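Local structure of HTPA Reductase (Selaginella moellendorffii, 5U5N) at residues 66-69 with 70-74; 90-93 with 94-98; 134-137 with 138-142; 206-209 with 210-213. The protein probably catalyses the NAD(P)H-dependent reduction of (2S,4S)-4-hydroxy-2,3,4,5-tetrahydrodipicolinate to tetrahydrodipicolinate in lysine biosynthesis, and assembles as a dimer. All coordinates share one frame; numbering follows the deposited sequence.

How the contacts relate
All four contacts are local, between residues three to five apart along one run of chain, and they follow one another in series. Contacts 1 and 2 pack the C-terminal ends of helices 61-71 and 86-95 together in the N-terminal, nucleotide-binding half; their centres lie about 14 Å apart, and I69 CD1 meets L98 CD2 at 3.6 Å. Contact 3, on helix 131-146, and contact 4, in the loop between helix 198-203 and strand 215-223, belong to the C-terminal half, with centres about 26 Å apart. Contacts 1 and 3 are about 38 Å apart between centres, on opposite sides of the chain's centre. The dinucleotide sits nearer contacts 2 and 3, and contact 3 lies at the dimer interface.

Contact 1. Residues 66-69 with 70-74; sequences KEVI and TEYPN
T70 turns its hydroxyl back over the last turn of helix 61-71 and bonds K66 O, which its backbone N already holds. OG1 sits between the backbone N and the carbonyl carbon (chi1 61°), and that torsion aims it along the helix at the K66 carbonyl, whose O is 3.2 Å from OG1, with the hydroxyl in the carbonyl plane. The amide T70 N comes to the same K66 O at 3.1 Å but from above that plane, so the two donors use different approaches to one acceptor. The T70 methyl CG2 lies 4.2 Å from K66 CD, in the aliphatic part of the lysine.

Two residues on, Y72 N bonds V68 O at 2.7 Å, nearly in line with the C=O. The tyrosine ring stands with its edge to that carbonyl: Y72 CD2 is 3.6 Å from V68 O, which lies close to the ring plane. Y72 CB and V68 CG1 brush at 4.4 Å. By contrast, the bond from E71 N to E67 O is weak. Y72 is where the chain leaves helical geometry, and P73, with no N-H to give, lays its ring beside I69 O, P73 CG being 3.7 Å away.

The V68 and Y72 side chains both reach V32 in the loop before strand 34-37, with V68 also on L34 of that strand; E67 is tied to R56 by a salt bridge, and I69 faces the chain just after helix 86-95.

Contact 2. Residues 90-93 with 94-98; sequences AEFY and CKQGL
A Schellman motif ends helix 86-95, and Y93 and L98 meet across it. G97 takes positive phi (65°), which turns the chain so that L98 N can bond Y93 O at 2.9 Å; the companion bond from G97 N to C94 O is weak. The same turn brings the leucine back to Y93, L98 CD1 lying 4.3 Å from Y93 CD1 and approaching the ring obliquely.

Within the last turn, F92 and Q96 pair four residues apart. Q96 CG lies over one face of the phenylalanine, 4.0 Å from the F92 ring centroid in a CH-pi contact. With CG anti to the backbone N (chi1 -180°), the F92 ring swings toward the C-terminal end of the helix, where the glutamine, bent at its second torsion, brings Q96 NE2 to 3.4 Å from F92 CE1; amide and ring planes stand 41° apart.

This helix is the crossover of the beta-alpha-beta unit 76-79, 86-95, 100-102 in the Rossmann-type half of the enzyme, and it packs in three directions. On the sheet side Y93 packs on V77, meets the F100 ring, and has its OH hydrogen-bonded to D79; the Y93 side chain comes within about 6 Å of the bound NAD. Toward helix 61-71, F92 receives R61 in a cation-pi contact and L98 packs on V65. The C94 side chain instead lies against V115 and S119 of helix 109-119.

Contact 3. Residues 134-137 with 138-142; sequences VAFV and AAMEI
F136 and M140 lie side by side on one face of helix 131-146, a Met-aromatic pair spaced i to i+4. Here the contact is tight. M140 CG sits over a face of the ring, 3.9 Å from the F136 centroid, and touches F136 CE1 at 3.5 Å; M140 SD follows at 4.7 Å from the same centroid, oblique to the ring. Phenylalanine CG is anti to the backbone N (chi1 167°), which tips the ring along the helix toward the methionine, and M140 folds at chi2 and chi3 instead of running on past it. The backbone also ties the pair, M140 N bonding F136 O at 3.0 Å and nearly straight (175°). Both side chains are buried, F136 meeting the ring of H235 and M140 packing on L180 of helix 171-182. With F136 replaced by an alanine, M140 CG and SD would probably lose the ring face they rest on, and the thioether would be set free to turn.

V137 and E141 are looser: partly exposed, their side chains do not pair with each other, though they lean on helix 171-182 through T172, V176 and S179. Their link is E141 N to V137 O at 3.2 Å; E141 has a weak, long ion pair with K145. On another side, A135 and A138 pack on F147 of the second subunit and A139 on M143 of that subunit. The A139 methyl CB lies 3.3 Å from A135 O.

Contact 4. Residues 206-209 with 210-213; sequences GVPE and QHLN
P208 O takes the one backbone hydrogen bond across this turn, from H211 N at 2.9 Å. The donor stands well above the carbonyl plane, 49° out of it and not on a lone pair.

The apolar contacts centre on L212. V207 CG1 meets L212 CD2 at 4.0 Å, the branches crossing at an angle, and L212 also leans over the turn, its CG 3.4 Å from E209 O and its CD1 4.0 Å from E209 CA. With its CG anti to the carbonyl carbon (chi1 -70°), the leucine is directed back across the residues before it rather than onward. Replacing L212 by an alanine would probably open a gap beside V207 CG1 and leave E209 O without the leucine CG and CD1 beside it.

Contacts to the flat imidazole ring are of two kinds, edge and face. At the edge, P208 CB comes near the plane of the H211 ring, 3.9 Å from H211 CD2; over one face sits Q210 CG, 3.3 Å above the H211 plane and displaced toward the rim. The glutamine bends so that Q210 NE2 returns to P208 CB at 3.9 Å.

Outside the turn, H211 O accepts a hydrogen bond from H215 ND1, V207 and P208 pack on F217, and L212 touches M202. In the link from helix 198-203 to strand 215-223 of the C-terminal mixed sheet, P208 to H211, with E209 and Q210 in helical conformation at its corners, form a type I beta turn.

Contact 1. Residues 66-69 with 70-74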
loop_
_atom_site.group_PDB
_atom_site.type_symbol
_atom_site.label_atom_id
_atom_site.label_comp_id
_atom_site.label_asym_id
_atom_site.label_seq_id
_atom_site.Cartn_x
_atom_site.Cartn_y
_atom_site.Cartn_z
ATOM N N LYS A 66 18.952 27.059 30.603
ATOM C CA LYS A 66 20.111 26.821 31.464
ATOM C C LYS A 66 19.778 25.838 32.586
ATOM O O LYS A 66 20.612 25.039 33.005
ATOM C CB LYS A 66 20.604 28.138 32.108
ATOM C CG LYS A 66 21.896 28.014 32.926
ATOM C CD LYS A 66 23.094 27.476 32.144
ATOM C CE LYS A 66 23.390 28.262 30.861
ATOM N NZ LYS A 66 24.684 27.859 30.268
ATOM N N GLU A 67 18.566 25.954 33.100
ATOM C CA GLU A 67 18.089 25.079 34.153
ATOM C C GLU A 67 17.850 23.669 33.608
ATOM O O GLU A 67 18.248 22.684 34.240
ATOM C CB GLU A 67 16.803 25.652 34.748
ATOM C CG GLU A 67 16.470 25.058 36.106
ATOM C CD GLU A 67 15.155 25.566 36.686
ATOM O OE1 GLU A 67 14.462 24.715 37.315
ATOM O OE2 GLU A 67 14.816 26.786 36.538
ATOM N N VAL A 68 17.222 23.577 32.435
ATOM C CA VAL A 68 16.989 22.263 31.801
ATOM C C VAL A 68 18.311 21.614 31.450
ATOM O O VAL A 68 18.522 20.457 31.764
ATOM C CB VAL A 68 16.110 22.358 30.540
ATOM C CG1 VAL A 68 16.060 21.043 29.803
ATOM C CG2 VAL A 68 14.699 22.778 30.883
ATOM N N ILE A 69 19.195 22.358 30.799
ATOM C CA ILE A 69 20.480 21.824 30.386
ATOM C C ILE A 69 21.352 21.339 31.560
ATOM O O ILE A 69 21.985 20.302 31.432
ATOM C CB ILE A 69 21.208 22.793 29.422
ATOM C CG1 ILE A 69 20.658 22.642 28.003
ATOM C CG2 ILE A 69 22.707 22.584 29.391
ATOM C CD1 ILE A 69 21.163 21.413 27.231
ATOM N N THR A 70 21.395 22.040 32.697
ATOM C CA THR A 70 22.238 21.561 33.816
ATOM C C THR A 70 21.689 20.248 34.468
ATOM O O THR A 70 22.485 19.404 34.878
ATOM C CB THR A 70 22.628 22.663 34.856
ATOM O OG1 THR A 70 21.460 23.210 35.454
ATOM C CG2 THR A 70 23.450 23.810 34.188
ATOM N N GLU A 71 20.367 20.052 34.525
ATOM C CA GLU A 71 19.814 18.796 35.072
ATOM C C GLU A 71 19.623 17.702 34.007
ATOM O O GLU A 71 19.719 16.542 34.328
ATOM C CB GLU A 71 18.504 19.028 35.868
ATOM C CG GLU A 71 18.720 19.705 37.240
ATOM C CD GLU A 71 17.696 19.324 38.340
ATOM O OE1 GLU A 71 16.973 18.299 38.184
ATOM O OE2 GLU A 71 17.633 20.058 39.366
ATOM N N TYR A 72 19.347 18.081 32.763
ATOM C CA TYR A 72 19.051 17.133 31.666
ATOM C C TYR A 72 19.873 17.488 30.422
ATOM O O TYR A 72 19.322 17.982 29.420
ATOM C CB TYR A 72 17.578 17.203 31.326
ATOM C CG TYR A 72 16.665 17.021 32.494
ATOM C CD1 TYR A 72 16.313 15.754 32.936
ATOM C CD2 TYR A 72 16.147 18.110 33.164
ATOM C CE1 TYR A 72 15.494 15.585 34.044
ATOM C CE2 TYR A 72 15.286 17.958 34.223
ATOM C CZ TYR A 72 14.973 16.694 34.672
ATOM O OH TYR A 72 14.106 16.563 35.729
ATOM N N PRO A 73 21.199 17.257 30.487
ATOM C CA PRO A 73 22.063 17.630 29.359
ATOM C C PRO A 73 21.658 17.000 28.014
ATOM O O PRO A 73 21.882 17.599 26.986
ATOM C CB PRO A 73 23.448 17.107 29.772
ATOM C CG PRO A 73 23.371 16.837 31.225
ATOM C CD PRO A 73 21.941 16.563 31.554
ATOM N N ASN A 74 21.064 15.811 28.039
ATOM C CA ASN A 74 20.712 15.098 26.816
ATOM C C ASN A 74 19.323 15.405 26.307
ATOM O O ASN A 74 18.821 14.680 25.431
ATOM C CB ASN A 74 20.853 13.597 27.044
ATOM C CG ASN A 74 22.218 13.233 27.540
ATOM O OD1 ASN A 74 23.237 13.755 27.058
ATOM N ND2 ASN A 74 22.257 12.356 28.545
#

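Contact 2. Residues 90-93 with 94-98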
loop_
_atom_site.group_PDB
_atom_site.type_symbol
_atom_site.label_atom_id
_atom_site.label_comp_id
_atom_site.label_asym_id
_atom_site.label_seq_id
_atom_site.Cartn_x
_atom_site.Cartn_y
_atom_site.Cartn_z
ATOM N N ALA A 90 12.976 27.858 16.373
ATOM C CA ALA A 90 14.012 27.063 15.700
ATOM C C ALA A 90 15.377 27.723 15.767
ATOM O O ALA A 90 16.376 27.057 16.040
ATOM C CB ALA A 90 13.646 26.791 14.255
ATOM N N GLU A 91 15.436 29.031 15.519
ATOM C CA GLU A 91 16.704 29.731 15.638
ATOM C C GLU A 91 17.210 29.700 17.055
ATOM O O GLU A 91 18.403 29.552 17.278
ATOM C CB GLU A 91 16.597 31.139 15.127
ATOM C CG GLU A 91 16.480 31.164 13.629
ATOM C CD GLU A 91 15.852 32.457 13.134
ATOM O OE1 GLU A 91 16.309 33.557 13.532
ATOM O OE2 GLU A 91 14.898 32.380 12.316
ATOM N N PHE A 92 16.301 29.785 18.017
ATOM C CA PHE A 92 16.688 29.695 19.402
ATOM C C PHE A 92 17.280 28.308 19.708
ATOM O O PHE A 92 18.362 28.218 20.276
ATOM C CB PHE A 92 15.518 30.011 20.311
ATOM C CG PHE A 92 15.864 29.944 21.750
ATOM C CD1 PHE A 92 16.697 30.902 22.313
ATOM C CD2 PHE A 92 15.397 28.910 22.547
ATOM C CE1 PHE A 92 17.048 30.846 23.639
ATOM C CE2 PHE A 92 15.753 28.866 23.894
ATOM C CZ PHE A 92 16.574 29.840 24.436
ATOM N N TYR A 93 16.605 27.238 19.298
ATOM C CA TYR A 93 17.122 25.888 19.549
ATOM C C TYR A 93 18.482 25.675 18.920
ATOM O O TYR A 93 19.379 25.141 19.575
ATOM C CB TYR A 93 16.148 24.792 19.077
ATOM C CG TYR A 93 14.760 24.895 19.673
ATOM C CD1 TYR A 93 14.552 25.363 20.989
ATOM C CD2 TYR A 93 13.650 24.551 18.918
ATOM C CE1 TYR A 93 13.280 25.457 21.526
ATOM C CE2 TYR A 93 12.376 24.647 19.440
ATOM C CZ TYR A 93 12.195 25.093 20.742
ATOM O OH TYR A 93 10.914 25.172 21.236
ATOM N N CYS A 94 18.648 26.109 17.668
ATOM C CA CYS A 94 19.924 25.913 16.961
ATOM C C CYS A 94 21.089 26.717 17.555
ATOM O O CYS A 94 22.205 26.211 17.621
ATOM C CB CYS A 94 19.778 26.237 15.475
ATOM S SG CYS A 94 18.720 25.112 14.574
ATOM N N LYS A 95 20.830 27.951 17.989
ATOM C CA LYS A 95 21.852 28.771 18.648
ATOM C C LYS A 95 22.368 28.108 19.935
ATOM O O LYS A 95 23.561 28.083 20.177
ATOM C CB LYS A 95 21.310 30.171 18.949
ATOM C CG LYS A 95 22.214 30.938 19.882
ATOM C CD LYS A 95 21.845 32.399 20.055
ATOM C CE LYS A 95 22.730 33.005 21.124
ATOM N NZ LYS A 95 22.679 34.483 21.047
ATOM N N GLN A 96 21.447 27.564 20.723
ATOM C CA GLN A 96 21.729 26.861 21.997
ATOM C C GLN A 96 22.208 25.399 21.852
ATOM O O GLN A 96 22.454 24.730 22.857
ATOM C CB GLN A 96 20.456 26.842 22.883
ATOM C CG GLN A 96 19.815 28.198 23.192
ATOM C CD GLN A 96 20.521 28.988 24.280
ATOM O OE1 GLN A 96 21.190 28.424 25.139
ATOM N NE2 GLN A 96 20.392 30.309 24.225
ATOM N N GLY A 97 22.300 24.881 20.629
ATOM C CA GLY A 97 22.653 23.489 20.410
ATOM C C GLY A 97 21.628 22.489 20.927
ATOM O O GLY A 97 21.998 21.381 21.267
ATOM N N LEU A 98 20.353 22.868 21.021
ATOM C CA LEU A 98 19.355 21.958 21.562
ATOM C C LEU A 98 18.770 21.119 20.399
ATOM O O LEU A 98 18.180 21.682 19.456
ATOM C CB LEU A 98 18.221 22.699 22.247
ATOM C CG LEU A 98 18.501 23.288 23.634
ATOM C CD1 LEU A 98 17.316 24.172 24.027
ATOM C CD2 LEU A 98 18.764 22.191 24.679
#

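Contact 3. Residues 134-137 with 138-142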
loop_
_atom_site.group_PDB
_atom_site.type_symbol
_atom_site.label_atom_id
_atom_site.label_comp_id
_atom_site.label_asym_id
_atom_site.label_seq_id
_atom_site.Cartn_x
_atom_site.Cartn_y
_atom_site.Cartn_z
ATOM N N VAL A 134 1.998 8.690 6.999
ATOM C CA VAL A 134 3.174 8.992 6.178
ATOM C C VAL A 134 3.650 7.727 5.411
ATOM O O VAL A 134 4.040 7.828 4.230
ATOM C CB VAL A 134 4.346 9.557 7.008
ATOM C CG1 VAL A 134 5.628 9.656 6.183
ATOM C CG2 VAL A 134 3.980 10.916 7.585
ATOM N N ALA A 135 3.658 6.577 6.090
ATOM C CA ALA A 135 4.115 5.321 5.465
ATOM C C ALA A 135 3.250 4.901 4.287
ATOM O O ALA A 135 3.792 4.411 3.263
ATOM C CB ALA A 135 4.176 4.184 6.489
ATOM N N PHE A 136 1.931 5.047 4.445
ATOM C CA PHE A 136 0.972 4.718 3.394
ATOM C C PHE A 136 1.153 5.623 2.186
ATOM O O PHE A 136 1.174 5.152 1.045
ATOM C CB PHE A 136 -0.472 4.853 3.891
ATOM C CG PHE A 136 -1.483 4.829 2.794
ATOM C CD1 PHE A 136 -1.638 3.649 2.035
ATOM C CD2 PHE A 136 -2.266 5.947 2.484
ATOM C CE1 PHE A 136 -2.556 3.585 0.992
ATOM C CE2 PHE A 136 -3.209 5.875 1.449
ATOM C CZ PHE A 136 -3.341 4.692 0.692
ATOM N N VAL A 137 1.281 6.924 2.454
ATOM C CA VAL A 137 1.493 7.917 1.409
ATOM C C VAL A 137 2.734 7.565 0.613
ATOM O O VAL A 137 2.710 7.595 -0.630
ATOM C CB VAL A 137 1.587 9.353 1.982
ATOM C CG1 VAL A 137 2.149 10.347 0.960
ATOM C CG2 VAL A 137 0.210 9.802 2.419
ATOM N N ALA A 138 3.794 7.201 1.310
ATOM C CA ALA A 138 5.080 7.072 0.658
ATOM C C ALA A 138 5.201 5.752 -0.095
ATOM O O ALA A 138 5.980 5.654 -1.084
ATOM C CB ALA A 138 6.202 7.213 1.652
ATOM N N ALA A 139 4.428 4.763 0.372
ATOM C CA ALA A 139 4.321 3.473 -0.302
ATOM C C ALA A 139 3.639 3.678 -1.624
ATOM O O ALA A 139 4.192 3.279 -2.661
ATOM C CB ALA A 139 3.513 2.492 0.533
ATOM N N MET A 140 2.442 4.288 -1.578
ATOM C CA MET A 140 1.671 4.551 -2.777
ATOM C C MET A 140 2.514 5.248 -3.817
ATOM O O MET A 140 2.397 4.908 -4.971
ATOM C CB MET A 140 0.435 5.398 -2.506
ATOM C CG MET A 140 -0.681 4.742 -1.771
ATOM S SD MET A 140 -1.330 3.260 -2.522
ATOM C CE MET A 140 -1.856 3.880 -4.118
ATOM N N GLU A 141 3.370 6.187 -3.420
ATOM C CA GLU A 141 4.202 6.889 -4.384
ATOM C C GLU A 141 5.320 6.047 -5.002
ATOM O O GLU A 141 5.683 6.205 -6.209
ATOM C CB GLU A 141 4.807 8.146 -3.735
ATOM C CG GLU A 141 5.500 9.095 -4.729
ATOM C CD GLU A 141 6.897 9.483 -4.259
ATOM O OE1 GLU A 141 7.668 8.507 -3.966
ATOM O OE2 GLU A 141 7.230 10.718 -4.178
ATOM N N ILE A 142 5.904 5.194 -4.171
ATOM C CA ILE A 142 6.919 4.278 -4.671
ATOM C C ILE A 142 6.254 3.331 -5.680
ATOM O O ILE A 142 6.732 3.189 -6.827
ATOM C CB ILE A 142 7.589 3.490 -3.548
ATOM C CG1 ILE A 142 8.513 4.417 -2.759
ATOM C CG2 ILE A 142 8.408 2.348 -4.123
ATOM C CD1 ILE A 142 8.825 3.883 -1.380
#

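Contact 4. Residues 206-209 with 210-213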
loop_
_atom_site.group_PDB
_atom_site.type_symbol
_atom_site.label_atom_id
_atom_site.label_comp_id
_atom_site.label_asym_id
_atom_site.label_seq_id
_atom_site.Cartn_x
_atom_site.Cartn_y
_atom_site.Cartn_z
ATOM N N GLY A 206 -18.483 7.270 8.959
ATOM C CA GLY A 206 -18.244 6.551 10.210
ATOM C C GLY A 206 -17.545 7.352 11.307
ATOM O O GLY A 206 -17.039 6.759 12.260
ATOM N N VAL A 207 -17.526 8.681 11.200
ATOM C CA VAL A 207 -16.819 9.502 12.169
ATOM C C VAL A 207 -17.603 9.453 13.474
ATOM O O VAL A 207 -18.811 9.681 13.439
ATOM C CB VAL A 207 -16.661 10.964 11.703
ATOM C CG1 VAL A 207 -16.006 11.833 12.808
ATOM C CG2 VAL A 207 -15.836 11.042 10.425
ATOM N N PRO A 208 -16.947 9.107 14.610
ATOM C CA PRO A 208 -17.674 9.125 15.892
ATOM C C PRO A 208 -18.081 10.527 16.314
ATOM O O PRO A 208 -17.340 11.485 16.044
ATOM C CB PRO A 208 -16.654 8.567 16.899
ATOM C CG PRO A 208 -15.700 7.786 16.078
ATOM C CD PRO A 208 -15.608 8.513 14.765
ATOM N N GLU A 209 -19.220 10.621 17.005
ATOM C CA GLU A 209 -19.841 11.902 17.328
ATOM C C GLU A 209 -18.893 12.795 18.130
ATOM O O GLU A 209 -18.846 13.991 17.894
ATOM C CB GLU A 209 -21.146 11.637 18.080
ATOM C CG GLU A 209 -22.005 12.837 18.453
ATOM C CD GLU A 209 -23.255 12.411 19.243
ATOM O OE1 GLU A 209 -23.415 11.194 19.536
ATOM O OE2 GLU A 209 -24.100 13.279 19.587
ATOM N N GLN A 210 -18.114 12.205 19.038
ATOM C CA GLN A 210 -17.164 12.982 19.853
ATOM C C GLN A 210 -15.991 13.573 19.043
ATOM O O GLN A 210 -15.361 14.534 19.489
ATOM C CB GLN A 210 -16.637 12.131 21.027
ATOM C CG GLN A 210 -15.579 11.107 20.664
ATOM C CD GLN A 210 -15.659 9.816 21.453
ATOM O OE1 GLN A 210 -15.274 9.776 22.629
ATOM N NE2 GLN A 210 -16.156 8.742 20.792
ATOM N N HIS A 211 -15.715 13.010 17.858
ATOM C CA HIS A 211 -14.583 13.452 17.048
ATOM C C HIS A 211 -14.923 14.321 15.824
ATOM O O HIS A 211 -14.062 14.529 14.950
ATOM C CB HIS A 211 -13.786 12.241 16.635
ATOM C CG HIS A 211 -13.166 11.518 17.784
ATOM N ND1 HIS A 211 -12.182 12.081 18.568
ATOM C CD2 HIS A 211 -13.355 10.261 18.251
ATOM C CE1 HIS A 211 -11.812 11.209 19.491
ATOM N NE2 HIS A 211 -12.511 10.098 19.319
ATOM N N LEU A 212 -16.149 14.853 15.776
ATOM C CA LEU A 212 -16.565 15.684 14.641
ATOM C C LEU A 212 -15.710 16.938 14.402
ATOM O O LEU A 212 -15.562 17.346 13.240
ATOM C CB LEU A 212 -18.037 16.056 14.773
ATOM C CG LEU A 212 -18.975 14.849 14.568
ATOM C CD1 LEU A 212 -20.384 15.157 15.034
ATOM C CD2 LEU A 212 -19.026 14.425 13.117
ATOM N N ASN A 213 -15.129 17.524 15.446
ATOM C CA ASN A 213 -14.255 18.733 15.248
ATOM C C ASN A 213 -12.761 18.466 15.161
ATOM O O ASN A 213 -12.031 19.371 14.794
ATOM C CB ASN A 213 -14.580 19.836 16.268
ATOM C CG ASN A 213 -16.011 20.312 16.118
ATOM O OD1 ASN A 213 -16.840 20.088 16.991
ATOM N ND2 ASN A 213 -16.329 20.899 14.966
#